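Local coordinates for PHOX (PDB 4A9V), which probably acts as a secreted alkaline phosphatase, hydrolysing phosphate monoesters with a cofactor of iron and calcium at the heart of a beta-propeller, at residues 419-422 / 423-426; 456-459 / 460-463. All coordinates share one frame; numbering follows the deposited sequence. Where two conformers were deposited one is given.

Contact 1: 419-422 / 423-426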
loop_
_atom_site.group_PDB
_atom_site.type_symbol
_atom_site.label_atom_id
_atom_site.label_comp_id
_atom_site.label_asym_id
_atom_site.label_seq_id
_atom_site.Cartn_x
_atom_site.Cartn_y
_atom_site.Cartn_z
ATOM N N ASN A 419 14.015 -8.799 -12.912
ATOM C CA ASN A 419 13.130 -9.948 -12.681
ATOM C C ASN A 419 13.863 -11.244 -13.086
ATOM O O ASN A 419 13.585 -11.824 -14.138
ATOM C CB ASN A 419 11.816 -9.783 -13.457
ATOM C CG ASN A 419 11.135 -8.449 -13.177
ATOM O OD1 ASN A 419 10.542 -8.251 -12.117
ATOM N ND2 ASN A 419 11.185 -7.541 -14.148
ATOM N N PRO A 420 14.849 -11.666 -12.272
ATOM C CA PRO A 420 15.879 -12.598 -12.749
ATOM C C PRO A 420 15.551 -14.093 -12.624
ATOM O O PRO A 420 16.393 -14.919 -12.976
ATOM C CB PRO A 420 17.072 -12.261 -11.863
ATOM C CG PRO A 420 16.448 -11.819 -10.581
ATOM C CD PRO A 420 15.265 -10.995 -11.029
ATOM N N ARG A 421 14.378 -14.442 -12.098
ATOM C CA ARG A 421 14.035 -15.847 -11.844
ATOM C C ARG A 421 12.651 -16.187 -12.371
ATOM O O ARG A 421 11.661 -15.550 -12.006
ATOM C CB ARG A 421 14.081 -16.161 -10.343
ATOM C CG ARG A 421 15.463 -16.041 -9.730
ATOM C CD ARG A 421 15.475 -16.324 -8.235
ATOM N NE ARG A 421 14.643 -15.370 -7.509
ATOM C CZ ARG A 421 14.556 -15.306 -6.189
ATOM N NH1 ARG A 421 15.277 -16.118 -5.432
ATOM N NH2 ARG A 421 13.760 -14.414 -5.624
ATOM N N GLU A 422 12.554 -17.303 -13.085
ATOM C CA GLU A 422 11.253 -17.868 -13.419
ATOM C C GLU A 422 10.540 -18.302 -12.144
ATOM O O GLU A 422 11.177 -18.640 -11.148
ATOM C CB GLU A 422 11.419 -19.077 -14.341
ATOM C CG GLU A 422 12.022 -20.276 -13.625
ATOM C CD GLU A 422 12.005 -21.557 -14.434
ATOM O OE1 GLU A 422 11.533 -21.545 -15.591
ATOM O OE2 GLU A 422 12.559 -22.558 -13.931
ATOM N N LYS A 423 9.213 -18.345 -12.192
ATOM C CA LYS A 423 8.434 -18.997 -11.142
ATOM C C LYS A 423 8.887 -18.474 -9.770
ATOM O O LYS A 423 9.244 -19.230 -8.867
ATOM C CB LYS A 423 8.559 -20.519 -11.240
ATOM C CG LYS A 423 8.042 -21.066 -12.558
ATOM C CD LYS A 423 8.268 -22.564 -12.698
ATOM C CE LYS A 423 7.863 -23.056 -14.080
ATOM N NZ LYS A 423 8.177 -24.498 -14.292
ATOM N N ASN A 424 8.868 -17.155 -9.635
ATOM C CA ASN A 424 9.479 -16.462 -8.519
ATOM C C ASN A 424 8.538 -16.453 -7.313
ATOM O O ASN A 424 7.503 -15.789 -7.325
ATOM C CB ASN A 424 9.779 -15.035 -8.977
ATOM C CG ASN A 424 10.286 -14.142 -7.865
ATOM O OD1 ASN A 424 10.810 -14.613 -6.853
ATOM N ND2 ASN A 424 10.211 -12.831 -8.093
ATOM N N VAL A 425 8.866 -17.258 -6.305
ATOM C CA VAL A 425 8.034 -17.358 -5.116
ATOM C C VAL A 425 8.524 -16.502 -3.950
ATOM O O VAL A 425 7.839 -16.411 -2.932
ATOM C CB VAL A 425 7.857 -18.825 -4.660
ATOM C CG1 VAL A 425 7.291 -19.669 -5.792
ATOM C CG2 VAL A 425 9.163 -19.410 -4.146
ATOM N N TYR A 426 9.699 -15.890 -4.088
ATOM C CA TYR A 426 10.326 -15.199 -2.957
ATOM C C TYR A 426 10.346 -13.676 -3.052
ATOM O O TYR A 426 10.316 -13.004 -2.028
ATOM C CB TYR A 426 11.754 -15.688 -2.737
ATOM C CG TYR A 426 11.858 -17.156 -2.391
ATOM C CD1 TYR A 426 11.409 -17.635 -1.169
ATOM C CD2 TYR A 426 12.473 -18.054 -3.259
ATOM C CE1 TYR A 426 11.540 -18.975 -0.836
ATOM C CE2 TYR A 426 12.626 -19.388 -2.925
ATOM C CZ TYR A 426 12.187 -19.837 -1.704
ATOM O OH TYR A 426 12.339 -21.176 -1.406
HETATM O O HOH W 1 11.339 -25.064 -13.819
#

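Contact 2: 456-459 / 460-463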
loop_
_atom_site.group_PDB
_atom_site.type_symbol
_atom_site.label_atom_id
_atom_site.label_comp_id
_atom_site.label_asym_id
_atom_site.label_seq_id
_atom_site.Cartn_x
_atom_site.Cartn_y
_atom_site.Cartn_z
ATOM N N SER A 456 18.572 -22.373 3.021
ATOM C CA SER A 456 18.519 -23.643 3.741
ATOM C C SER A 456 17.995 -24.767 2.848
ATOM O O SER A 456 18.514 -25.883 2.871
ATOM C CB SER A 456 17.646 -23.514 4.989
ATOM O OG SER A 456 18.308 -22.765 5.988
ATOM N N VAL A 457 17.025 -24.437 2.005
ATOM C CA VAL A 457 16.336 -25.421 1.183
ATOM C C VAL A 457 16.952 -25.479 -0.217
ATOM O O VAL A 457 16.993 -26.541 -0.837
ATOM C CB VAL A 457 14.839 -25.076 1.089
ATOM C CG1 VAL A 457 14.134 -26.004 0.115
ATOM C CG2 VAL A 457 14.187 -25.132 2.466
ATOM N N HIS A 458 17.477 -24.348 -0.683
ATOM C CA HIS A 458 17.904 -24.197 -2.074
ATOM C C HIS A 458 19.302 -23.637 -2.180
ATOM O O HIS A 458 19.601 -22.840 -3.071
ATOM C CB HIS A 458 16.922 -23.314 -2.844
ATOM C CG HIS A 458 15.542 -23.911 -2.981
ATOM N ND1 HIS A 458 15.310 -25.064 -3.640
ATOM C CD2 HIS A 458 14.308 -23.463 -2.522
ATOM C CE1 HIS A 458 13.988 -25.315 -3.641
ATOM N NE2 HIS A 458 13.383 -24.355 -2.923
ATOM N N ALA A 459 20.185 -24.059 -1.281
ATOM C CA ALA A 459 21.560 -23.574 -1.275
ATOM C C ALA A 459 22.198 -23.689 -2.655
ATOM O O ALA A 459 22.109 -24.732 -3.301
ATOM C CB ALA A 459 22.380 -24.352 -0.259
ATOM N N GLY A 460 22.921 -22.649 -3.057
ATOM C CA GLY A 460 23.767 -22.698 -4.248
ATOM C C GLY A 460 23.004 -22.604 -5.557
ATOM O O GLY A 460 23.549 -22.907 -6.618
ATOM N N THR A 461 21.731 -22.226 -5.471
ATOM C CA THR A 461 20.884 -22.010 -6.652
ATOM C C THR A 461 20.252 -20.618 -6.575
ATOM O O THR A 461 20.219 -20.004 -5.507
ATOM C CB THR A 461 19.749 -23.056 -6.735
ATOM O OG1 THR A 461 18.766 -22.787 -5.728
ATOM C CG2 THR A 461 20.292 -24.471 -6.577
ATOM N N PRO A 462 19.624 -20.171 -7.671
ATOM C CA PRO A 462 18.975 -18.862 -7.603
ATOM C C PRO A 462 17.881 -18.765 -6.540
ATOM O O PRO A 462 17.696 -17.701 -5.952
ATOM C CB PRO A 462 18.404 -18.691 -9.011
ATOM C CG PRO A 462 19.371 -19.439 -9.875
ATOM C CD PRO A 462 19.768 -20.641 -9.060
ATOM N N LYS A 463 17.223 -19.878 -6.230
ATOM C CA LYS A 463 16.181 -19.910 -5.205
ATOM C C LYS A 463 16.755 -19.762 -3.796
ATOM O O LYS A 463 16.017 -19.499 -2.852
ATOM C CB LYS A 463 15.395 -21.216 -5.295
ATOM C CG LYS A 463 14.332 -21.230 -6.380
ATOM C CD LYS A 463 13.526 -22.519 -6.329
ATOM C CE LYS A 463 12.814 -22.808 -7.638
ATOM N NZ LYS A 463 12.120 -24.124 -7.584
#

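Contact 1: 419-422 / 423-426
Between Arg421 and Tyr426 the chain bends without a regular helix or strand: Lys423 has positive phi (51°), and beyond this bend the side chains of Asn424 and Tyr426 come back to that of Arg421. The arginine reaches them with its NH2 end, which lies 3.2 Å from Asn424 OD1 and 3.7 Å from Tyr426 CB. Its chain turns at chi3 (-62°), bringing the guanidinium obliquely up to the amide, the two planes 48° apart. NH1 lies 4.0 Å from Tyr426 CD2 and is hydrogen-bonded to the carbonyl of Ala452. Asn424 OD1 accepts the backbone N-H of Tyr426 (3.2 Å), the donor standing well above the carbonyl plane, and also that of Gly427. ND2 of the same amide is held by Gln428 and by the carboxylate of Asp384, and with both ends bound the amide can hardly flip. With an alanine here, the N-H groups of Tyr426 and Gly427 would probably lose their acceptor, and Gln428 and Asp384 the amide they hold. Over one face of the Tyr426 ring sits Val425 CG2. On the solvent side Glu422 and Lys423 run side by side, and one water joins their ends, donating to Glu422 OE2 (2.8 Å) and accepting from Lys423 NZ (3.2 Å); the opposite charges meet through this water, with no direct salt bridge. The bond from Tyr426 N to Asn424 OD1 defines an Asx turn, here in the loop that leads into strand 428-434 of the propeller.

Contact 2: 456-459 / 460-463
His458 O is gripped twice by Thr461, by the hydroxyl OG1 at 2.8 Å and by the backbone N at 3.3 Å. Both donors come from the same face of the carbonyl plane, each tilted 28° from it. The backbone bond closes a type II beta turn from His458 to Thr461, with Ala459 and Gly460 at its corners. Gly460 has positive phi, and a side chain there would run into Ala459 O, which suits the position to glycine. The hydroxyl of Thr461 reaches the carbonyl because chi1 (72°) sets OG1 between the backbone N and the carbonyl carbon. OG1 in turn takes a weak bond from the N-H of Lys463 and lies 3.5 Å from His458 CB. Past the turn, the aliphatic part of Lys463 passes over the imidazole of His458. Lys463 CB rests 3.6 Å from His458 CG. In the conformer given, one of two deposited for this lysine, CD sits 3.8 Å from the ring centroid, only 8° off the normal, a CH-pi contact over the face. Val457 CG1 lies over the opposite face, so aliphatic carbons sandwich the ring, while its NE2 is hydrogen-bonded to Asp502 OD1. The chemistry thus divides: the carbonyl and hydroxyl secure the turn, and aliphatic carbons with one outside carboxylate probably limit the rotation of the imidazole.

Overall arrangement
Contacts 1 and 2 lie in two loops flanking an antiparallel pair of propeller strands: 419-426 leads into strand 428-434, and strand 443-451 runs out into the loop that holds 456-463. Their centres are 13 Å apart and the loops touch. Arg421 NH1 probably donates to Pro462 O at 2.9 Å, linking the buried arginine to the residue just after the turn, while Tyr426 OH packs 3.2 Å from His458 CD2. Asp502 serves both, its backbone O bonding Tyr426 and its carboxylate His458. Contact 1 lies nearer the cofactor: the Asn424 side chain is about 12 Å from a calcium and about 14 Å from the mu-oxo-diiron, whereas contact 2 is peripheral.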